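Side-chain contacts in N(G),N(G)-dimethylarginine dimethylaminohydrolase (Pseudomonas aeruginosa, PDB 1H70), which hydrolyses asymmetric dimethylarginine and monomethylarginine, which are inhibitors of nitric oxide synthase, to L-citrulline and the corresponding methylated amine: residues H36-R41 / I234-S239; H173-A178 / A227-R232; G180-V183 / E187-D190. The protein carries 1 engineered substitution. All blocks are in the same frame, centred on the assembly; numbering follows the deposited sequence.

Interaction 1. Residues H36-R41 / I234-S239; sequences HNAYIR and IEVDTS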
loop_
_atom_site.group_PDB
_atom_site.type_symbol
_atom_site.label_atom_id
_atom_site.label_comp_id
_atom_site.label_asym_id
_atom_site.label_seq_id
_atom_site.Cartn_x
_atom_site.Cartn_y
_atom_site.Cartn_z
ATOM N N HIS A 36 -6.882 0.680 -13.955
ATOM C CA HIS A 36 -5.465 0.865 -13.668
ATOM C C HIS A 36 -4.945 2.043 -14.517
ATOM O O HIS A 36 -4.122 2.821 -14.071
ATOM C CB HIS A 36 -4.662 -0.423 -13.947
ATOM C CG HIS A 36 -3.229 -0.364 -13.495
ATOM N ND1 HIS A 36 -2.805 -0.790 -12.258
ATOM C CD2 HIS A 36 -2.118 0.094 -14.126
ATOM C CE1 HIS A 36 -1.492 -0.621 -12.148
ATOM N NE2 HIS A 36 -1.059 -0.084 -13.273
ATOM N N ASN A 37 -5.458 2.162 -15.737
ATOM C CA ASN A 37 -5.077 3.258 -16.608
ATOM C C ASN A 37 -5.553 4.548 -15.946
ATOM O O ASN A 37 -4.800 5.510 -15.852
ATOM C CB ASN A 37 -5.676 3.080 -17.999
ATOM C CG ASN A 37 -5.272 4.184 -18.956
ATOM O OD1 ASN A 37 -4.069 4.432 -19.192
ATOM N ND2 ASN A 37 -6.277 4.864 -19.512
ATOM N N ALA A 38 -6.780 4.564 -15.447
ATOM C CA ALA A 38 -7.315 5.771 -14.798
ATOM C C ALA A 38 -6.454 6.166 -13.596
ATOM O O ALA A 38 -6.263 7.362 -13.292
ATOM C CB ALA A 38 -8.785 5.552 -14.391
ATOM N N TYR A 39 -5.937 5.154 -12.903
ATOM C CA TYR A 39 -5.090 5.353 -11.730
ATOM C C TYR A 39 -3.770 5.987 -12.172
ATOM O O TYR A 39 -3.281 6.913 -11.544
ATOM C CB TYR A 39 -4.865 4.001 -11.059
ATOM C CG TYR A 39 -3.934 3.880 -9.877
ATOM C CD1 TYR A 39 -4.254 4.451 -8.644
ATOM C CD2 TYR A 39 -2.756 3.137 -9.968
ATOM C CE1 TYR A 39 -3.414 4.279 -7.542
ATOM C CE2 TYR A 39 -1.915 2.966 -8.867
ATOM C CZ TYR A 39 -2.249 3.560 -7.662
ATOM O OH TYR A 39 -1.433 3.413 -6.543
ATOM N N ILE A 40 -3.190 5.484 -13.250
ATOM C CA ILE A 40 -1.938 6.084 -13.767
ATOM C C ILE A 40 -2.138 7.533 -14.220
ATOM O O ILE A 40 -1.293 8.404 -13.954
ATOM C CB ILE A 40 -1.363 5.207 -14.909
ATOM C CG1 ILE A 40 -0.981 3.826 -14.371
ATOM C CG2 ILE A 40 -0.125 5.854 -15.550
ATOM C CD1 ILE A 40 0.081 3.841 -13.258
ATOM N N ARG A 41 -3.269 7.812 -14.878
ATOM C CA ARG A 41 -3.545 9.162 -15.353
ATOM C C ARG A 41 -3.707 10.121 -14.198
ATOM O O ARG A 41 -3.361 11.280 -14.323
ATOM C CB ARG A 41 -4.776 9.208 -16.274
ATOM C CG ARG A 41 -4.638 8.320 -17.495
ATOM C CD ARG A 41 -5.767 8.561 -18.501
ATOM N NE ARG A 41 -5.587 9.857 -19.153
ATOM C CZ ARG A 41 -6.377 10.308 -20.128
ATOM N NH1 ARG A 41 -7.389 9.551 -20.527
ATOM N NH2 ARG A 41 -6.177 11.504 -20.696
ATOM N N ILE A 234 -8.584 13.320 -5.712
ATOM C CA ILE A 234 -8.782 12.697 -7.016
ATOM C C ILE A 234 -9.488 11.363 -6.803
ATOM O O ILE A 234 -8.988 10.538 -6.052
ATOM C CB ILE A 234 -7.446 12.455 -7.731
ATOM C CG1 ILE A 234 -6.650 13.758 -7.841
ATOM C CG2 ILE A 234 -7.702 11.825 -9.104
ATOM C CD1 ILE A 234 -5.210 13.545 -8.322
ATOM N N GLU A 235 -10.636 11.149 -7.445
ATOM C CA GLU A 235 -11.360 9.893 -7.266
ATOM C C GLU A 235 -11.124 8.978 -8.454
ATOM O O GLU A 235 -11.252 9.412 -9.612
ATOM C CB GLU A 235 -12.881 10.129 -7.135
ATOM C CG GLU A 235 -13.279 10.840 -5.856
ATOM C CD GLU A 235 -14.758 11.237 -5.860
ATOM O OE1 GLU A 235 -15.601 10.555 -5.252
ATOM O OE2 GLU A 235 -15.065 12.257 -6.485
ATOM N N VAL A 236 -10.754 7.733 -8.164
ATOM C CA VAL A 236 -10.506 6.732 -9.204
ATOM C C VAL A 236 -11.298 5.472 -8.875
ATOM O O VAL A 236 -11.176 4.933 -7.779
ATOM C CB VAL A 236 -8.999 6.345 -9.301
ATOM C CG1 VAL A 236 -8.803 5.199 -10.296
ATOM C CG2 VAL A 236 -8.165 7.520 -9.734
ATOM N N ASP A 237 -12.099 4.974 -9.816
ATOM C CA ASP A 237 -12.871 3.758 -9.498
ATOM C C ASP A 237 -11.931 2.560 -9.464
ATOM O O ASP A 237 -11.216 2.327 -10.438
ATOM C CB ASP A 237 -13.977 3.570 -10.553
ATOM C CG ASP A 237 -14.943 2.431 -10.251
ATOM O OD1 ASP A 237 -14.910 1.805 -9.163
ATOM O OD2 ASP A 237 -15.812 2.143 -11.117
ATOM N N THR A 238 -11.874 1.838 -8.341
ATOM C CA THR A 238 -11.009 0.658 -8.233
ATOM C C THR A 238 -11.829 -0.589 -7.880
ATOM O O THR A 238 -11.333 -1.528 -7.264
ATOM C CB THR A 238 -9.888 0.820 -7.174
ATOM O OG1 THR A 238 -10.451 1.069 -5.861
ATOM C CG2 THR A 238 -8.966 2.010 -7.479
ATOM N N SER A 239 -13.085 -0.613 -8.290
ATOM C CA SER A 239 -13.982 -1.711 -7.958
ATOM C C SER A 239 -13.444 -3.098 -8.308
ATOM O O SER A 239 -13.709 -4.058 -7.587
ATOM C CB SER A 239 -15.338 -1.497 -8.639
ATOM O OG SER A 239 -15.280 -1.856 -10.009
#

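Interaction 2. Residues H173-A178 / A227-R232; sequences HNNLLA and ARLGYR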
loop_
_atom_site.group_PDB
_atom_site.type_symbol
_atom_site.label_atom_id
_atom_site.label_comp_id
_atom_site.label_asym_id
_atom_site.label_seq_id
_atom_site.Cartn_x
_atom_site.Cartn_y
_atom_site.Cartn_z
ATOM N N HIS A 173 0.736 15.732 7.724
ATOM C CA HIS A 173 0.165 16.769 8.594
ATOM C C HIS A 173 -0.648 16.245 9.792
ATOM O O HIS A 173 -1.537 16.928 10.283
ATOM C CB HIS A 173 -0.682 17.758 7.779
ATOM C CG HIS A 173 -0.016 18.202 6.514
ATOM N ND1 HIS A 173 1.147 18.948 6.500
ATOM C CD2 HIS A 173 -0.336 17.971 5.217
ATOM C CE1 HIS A 173 1.509 19.168 5.248
ATOM N NE2 HIS A 173 0.619 18.592 4.448
ATOM N N ASN A 174 -0.358 15.045 10.264
ATOM C CA ASN A 174 -1.006 14.433 11.410
ATOM C C ASN A 174 -2.428 13.936 11.136
ATOM O O ASN A 174 -3.129 13.576 12.053
ATOM C CB ASN A 174 -0.995 15.387 12.638
ATOM C CG ASN A 174 -0.985 14.629 13.952
ATOM O OD1 ASN A 174 -0.299 13.622 14.084
ATOM N ND2 ASN A 174 -1.735 15.104 14.942
ATOM N N ASN A 175 -2.846 13.891 9.872
ATOM C CA ASN A 175 -4.205 13.475 9.537
ATOM C C ASN A 175 -4.179 12.001 9.219
ATOM O O ASN A 175 -3.484 11.622 8.276
ATOM C CB ASN A 175 -4.733 14.272 8.340
ATOM C CG ASN A 175 -4.867 15.746 8.676
ATOM O OD1 ASN A 175 -5.288 16.051 9.785
ATOM N ND2 ASN A 175 -4.482 16.652 7.778
ATOM N N LEU A 176 -4.884 11.205 10.017
ATOM C CA LEU A 176 -4.904 9.750 9.861
ATOM C C LEU A 176 -6.290 9.183 9.562
ATOM O O LEU A 176 -7.201 9.364 10.355
ATOM C CB LEU A 176 -4.383 9.110 11.153
ATOM C CG LEU A 176 -4.297 7.563 11.171
ATOM C CD1 LEU A 176 -3.227 7.061 10.167
ATOM C CD2 LEU A 176 -3.941 7.034 12.585
ATOM N N LEU A 177 -6.459 8.477 8.446
ATOM C CA LEU A 177 -7.741 7.807 8.186
ATOM C C LEU A 177 -7.738 6.490 8.973
ATOM O O LEU A 177 -6.745 5.756 8.957
ATOM C CB LEU A 177 -7.932 7.449 6.692
ATOM C CG LEU A 177 -7.911 8.596 5.672
ATOM C CD1 LEU A 177 -8.199 8.060 4.278
ATOM C CD2 LEU A 177 -8.945 9.679 6.050
ATOM N N ALA A 178 -8.823 6.194 9.684
ATOM C CA ALA A 178 -8.898 4.953 10.445
ATOM C C ALA A 178 -10.289 4.345 10.430
ATOM O O ALA A 178 -11.312 5.040 10.532
ATOM C CB ALA A 178 -8.446 5.120 11.886
ATOM N N ALA A 227 -11.348 16.293 1.661
ATOM C CA ALA A 227 -11.379 17.564 0.945
ATOM C C ALA A 227 -11.327 18.785 1.859
ATOM O O ALA A 227 -10.596 19.761 1.609
ATOM C CB ALA A 227 -12.677 17.631 0.091
ATOM N N ARG A 228 -12.092 18.734 2.941
ATOM C CA ARG A 228 -12.134 19.857 3.868
ATOM C C ARG A 228 -10.807 20.107 4.569
ATOM O O ARG A 228 -10.532 21.218 5.020
ATOM C CB ARG A 228 -13.289 19.681 4.837
ATOM C CG ARG A 228 -14.613 19.654 4.097
ATOM C CD ARG A 228 -15.779 19.642 5.059
ATOM N NE ARG A 228 -15.700 20.818 5.924
ATOM C CZ ARG A 228 -16.137 22.008 5.551
ATOM N NH1 ARG A 228 -16.671 22.154 4.349
ATOM N NH2 ARG A 228 -16.036 23.044 6.373
ATOM N N LEU A 229 -9.946 19.098 4.626
ATOM C CA LEU A 229 -8.649 19.287 5.242
ATOM C C LEU A 229 -7.721 20.137 4.369
ATOM O O LEU A 229 -6.749 20.697 4.885
ATOM C CB LEU A 229 -8.033 17.944 5.630
ATOM C CG LEU A 229 -8.755 17.330 6.838
ATOM C CD1 LEU A 229 -8.604 15.828 6.860
ATOM C CD2 LEU A 229 -8.264 17.959 8.127
ATOM N N GLY A 230 -8.012 20.254 3.071
ATOM C CA GLY A 230 -7.222 21.096 2.191
ATOM C C GLY A 230 -6.521 20.381 1.052
ATOM O O GLY A 230 -5.819 21.006 0.256
ATOM N N TYR A 231 -6.703 19.069 0.974
ATOM C CA TYR A 231 -6.080 18.270 -0.070
ATOM C C TYR A 231 -6.839 18.319 -1.396
ATOM O O TYR A 231 -8.050 18.449 -1.415
ATOM C CB TYR A 231 -6.011 16.807 0.364
ATOM C CG TYR A 231 -5.265 16.569 1.655
ATOM C CD1 TYR A 231 -3.894 16.643 1.699
ATOM C CD2 TYR A 231 -5.949 16.265 2.824
ATOM C CE1 TYR A 231 -3.191 16.420 2.885
ATOM C CE2 TYR A 231 -5.280 16.044 4.009
ATOM C CZ TYR A 231 -3.902 16.117 4.034
ATOM O OH TYR A 231 -3.259 15.887 5.226
ATOM N N ARG A 232 -6.107 18.176 -2.500
ATOM C CA ARG A 232 -6.744 18.082 -3.807
ATOM C C ARG A 232 -7.148 16.623 -3.963
ATOM O O ARG A 232 -6.283 15.766 -4.135
ATOM C CB ARG A 232 -5.788 18.455 -4.933
ATOM C CG ARG A 232 -5.410 19.917 -4.930
ATOM C CD ARG A 232 -4.441 20.301 -6.044
ATOM N NE ARG A 232 -4.990 20.041 -7.368
ATOM C CZ ARG A 232 -4.305 20.230 -8.485
ATOM N NH1 ARG A 232 -3.060 20.683 -8.447
ATOM N NH2 ARG A 232 -4.870 19.977 -9.663
#

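Interaction 3. Residues G180-V183 / E187-D190; sequences GEFV and EFQD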
loop_
_atom_site.group_PDB
_atom_site.type_symbol
_atom_site.label_atom_id
_atom_site.label_comp_id
_atom_site.label_asym_id
_atom_site.label_seq_id
_atom_site.Cartn_x
_atom_site.Cartn_y
_atom_site.Cartn_z
ATOM N N GLY A 180 -12.515 0.519 11.591
ATOM C CA GLY A 180 -12.593 -0.659 12.419
ATOM C C GLY A 180 -11.782 -0.632 13.697
ATOM O O GLY A 180 -11.853 0.300 14.494
ATOM N N GLU A 181 -10.989 -1.686 13.880
ATOM C CA GLU A 181 -10.203 -1.834 15.090
ATOM C C GLU A 181 -9.060 -0.841 15.298
ATOM O O GLU A 181 -8.484 -0.825 16.385
ATOM C CB GLU A 181 -9.641 -3.258 15.145
ATOM C CG GLU A 181 -8.482 -3.483 14.183
ATOM C CD GLU A 181 -8.169 -4.944 13.921
ATOM O OE1 GLU A 181 -7.583 -5.648 14.772
ATOM O OE2 GLU A 181 -8.515 -5.401 12.822
ATOM N N PHE A 182 -8.713 -0.015 14.311
ATOM C CA PHE A 182 -7.586 0.898 14.505
ATOM C C PHE A 182 -8.006 2.225 15.147
ATOM O O PHE A 182 -7.194 2.906 15.756
ATOM C CB PHE A 182 -6.840 1.130 13.190
ATOM C CG PHE A 182 -6.360 -0.151 12.577
ATOM C CD1 PHE A 182 -6.898 -0.597 11.404
ATOM C CD2 PHE A 182 -5.407 -0.935 13.228
ATOM C CE1 PHE A 182 -6.480 -1.794 10.841
ATOM C CE2 PHE A 182 -4.977 -2.128 12.662
ATOM C CZ PHE A 182 -5.537 -2.563 11.471
ATOM N N VAL A 183 -9.284 2.562 15.018
ATOM C CA VAL A 183 -9.805 3.817 15.529
ATOM C C VAL A 183 -9.480 4.132 16.993
ATOM O O VAL A 183 -9.119 5.255 17.323
ATOM C CB VAL A 183 -11.339 3.885 15.311
ATOM C CG1 VAL A 183 -11.933 5.187 15.878
ATOM C CG2 VAL A 183 -11.668 3.773 13.844
ATOM N N GLU A 187 -1.859 3.783 20.432
ATOM C CA GLU A 187 -0.728 4.302 19.655
ATOM C C GLU A 187 -1.118 5.400 18.678
ATOM O O GLU A 187 -0.242 6.124 18.220
ATOM C CB GLU A 187 -0.073 3.277 18.711
ATOM C CG GLU A 187 0.176 1.817 18.902
ATOM C CD GLU A 187 -1.024 0.894 18.866
ATOM O OE1 GLU A 187 -0.994 -0.123 18.133
ATOM O OE2 GLU A 187 -1.962 1.123 19.649
ATOM N N PHE A 188 -2.384 5.474 18.280
ATOM C CA PHE A 188 -2.773 6.465 17.269
ATOM C C PHE A 188 -3.562 7.672 17.832
ATOM O O PHE A 188 -4.031 8.528 17.063
ATOM C CB PHE A 188 -3.622 5.803 16.163
ATOM C CG PHE A 188 -2.973 4.651 15.438
ATOM C CD1 PHE A 188 -3.745 3.547 15.071
ATOM C CD2 PHE A 188 -1.641 4.675 15.072
ATOM C CE1 PHE A 188 -3.171 2.467 14.395
ATOM C CE2 PHE A 188 -1.071 3.607 14.391
ATOM C CZ PHE A 188 -1.828 2.514 14.058
ATOM N N GLN A 189 -3.728 7.746 19.150
ATOM C CA GLN A 189 -4.541 8.824 19.718
ATOM C C GLN A 189 -3.977 10.252 19.634
ATOM O O GLN A 189 -4.741 11.200 19.818
ATOM C CB GLN A 189 -5.000 8.490 21.148
ATOM C CG GLN A 189 -5.899 7.260 21.246
ATOM C CD GLN A 189 -7.054 7.208 20.254
ATOM O OE1 GLN A 189 -7.977 8.037 20.287
ATOM N NE2 GLN A 189 -7.000 6.198 19.342
ATOM N N ASP A 190 -2.684 10.449 19.354
ATOM C CA ASP A 190 -2.245 11.838 19.238
ATOM C C ASP A 190 -2.391 12.317 17.792
ATOM O O ASP A 190 -2.104 13.453 17.469
ATOM C CB ASP A 190 -0.879 12.099 19.860
ATOM C CG ASP A 190 -0.926 12.139 21.397
ATOM O OD1 ASP A 190 -2.015 12.254 22.006
ATOM O OD2 ASP A 190 0.128 12.047 22.058
#

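Interaction 1. Residues H36-R41 / I234-S239
V236 sets its two methyl groups against one turn of helix 29-43, where A38 and Y39 receive them. No hydrogen bond crosses between H36-R41 and I234-S239. The contact is van der Waals packing of a strand side chain on a helix.

V236 loses the most surface. Its CG1 is anti to the backbone N (chi1 174°). This methyl approaches the helix backbone itself: V236 CG1 lies 3.9 Å from Y39 N and 4.0 Å from Y39 CA. On the other branch, V236 CG2 is 4.0 Å from A38 O. The two methyls lie along the A38-Y39 peptide.

A38 points its methyl at the strand. A38 CB and V236 CG1 are 4.1 Å apart. The small A38 is consistent with the close approach of strand and helix; the nearest CA pair is Y39 CA and V236 CA, 6.1 Å apart.

Y39 touches the valine with its base, not its ring. Y39 CB is 4.2 Å from V236 CG1. With chi1 at 175° the ring leads away from V236, toward S252. There Y39 OH hydrogen-bonds S252 OG, and the Y39 side chain also touches M251. The side chain of Y39 is about 7 Å from that of S250, the engineered serine at the nucleophile position.

The chain turns just after V236. D237 OD1 accepts from S239 N in an Asx turn, with the donor above the carboxylate plane. This bend leads into helix 239-242, and S239 OG returns to helix 29-43 by a hydrogen bond with Q35 NE2.

Strand 232-236 is an outer strand of the three-stranded sheet with 207-209 and 212-216. A helix laid on such a sheet is typical of the α/β-propeller fold of the DDAH family.

Interaction 2. Residues H173-A178 / A227-R232
Y231 reaches across with its hydroxyl to the side-chain amide of N175. N175 ND2 donates to Y231 OH over 2.9 Å. The bond is nearly straight (172°) and lies in the plane of the amide. That plane stands almost perpendicular to the phenol ring (89°), and ND2 comes in at the ring edge.

This is the tight, buried part of the contact. The amide is gripped at both ends, because N175 OD1 accepts from N192 ND2 on the neighbouring strand. These two bonds should fix which way the amide is turned. Y231 OH also has a weak hydrogen bond with L171 O.

The looser part lies to either side of this bond. The H173 ring meets the hydroxyl with its edge, and H173 CD2 is 3.6 Å from Y231 OH. H173 is exposed, and its NE2 is hydrogen-bonded to E211 OE2. L229 comes from the opposite direction to N175 and brings its two methyls, the nearer being L229 CD2, 3.9 Å from N175 OD1. L229 also packs on I194. G230, between the two contact residues, is exposed. It closes the type I turn from A227, and its positive phi takes the chain out of helical geometry after helix 220-227.

The contact is a junction between sheets. It ties strand 175-178 of one three-stranded sheet to the loop that enters strand 232-236 of another, as expected in the α/β-propeller fold of this family.

Interaction 3. Residues G180-V183 / E187-D190
This is a short-range contact within one connection, the long loop between strands 175-178 and 192-195, and it joins F182 to F188 and V183 to Q189. The two strands are parallel neighbours in their sheet, so the loop must carry the chain back to the starting end. G180-V183 and E187-D190 meet across it with an aromatic side and a hydrogen-bonded side.

On the aromatic side, F188 turns the edge of its ring to the backbone of the other segment. F188 CD1 is 3.6 Å from the carbonyl oxygen F182 O, which lies in the ring plane. F188 CE1 is 4.1 Å from F182 CB. The rings themselves do not stack. F182 has E181 CG over the centre of one face and packs on V161 and L164. F188 makes an edge-to-face contact with Y127.

On the hydrogen-bonded side, Q189 folds its chain back. The bend at chi2 (-48°) brings the amide to the V183 carbonyl. Q189 NE2 donates to V183 O over 3.1 Å, with an angle of 162° at the hydrogen. The acceptor is close to the amide plane, but the donor is tilted from the carbonyl plane by 28°. The same nitrogen also hydrogen-bonds K185 O, so one amide group links two carbonyls of the loop.

The side chain of F182 is about 8 Å from that of H163, the probable proton donor. The contact itself is made of the edge of the F188 ring, the CB of F182, two carbonyls and a neutral amide. Its strength should therefore depend little on ionisation.

Overall arrangement
Along the chain, interaction 1 spans the longest separation, from helix 29-43 to strand 232-236. Interaction 2 falls within that span, and interaction 3 within the span of interaction 2. Interactions 1 and 2 have centres 20 Å apart and are joined in sequence, since A227-R232 runs into I234-S239. Interactions 2 and 3 are 16 Å apart and touch: N174 ND2 is 3.0 Å from D190 O, a probable hydrogen bond, and L176 packs on F188. Interactions 1 and 3 stand 28 Å apart between centres and do not touch. Interaction 2 links the sheet of 175-178 to that of 232-236; interaction 1 packs helix 29-43 on the latter, and interaction 3 lies in the loop that leaves the former.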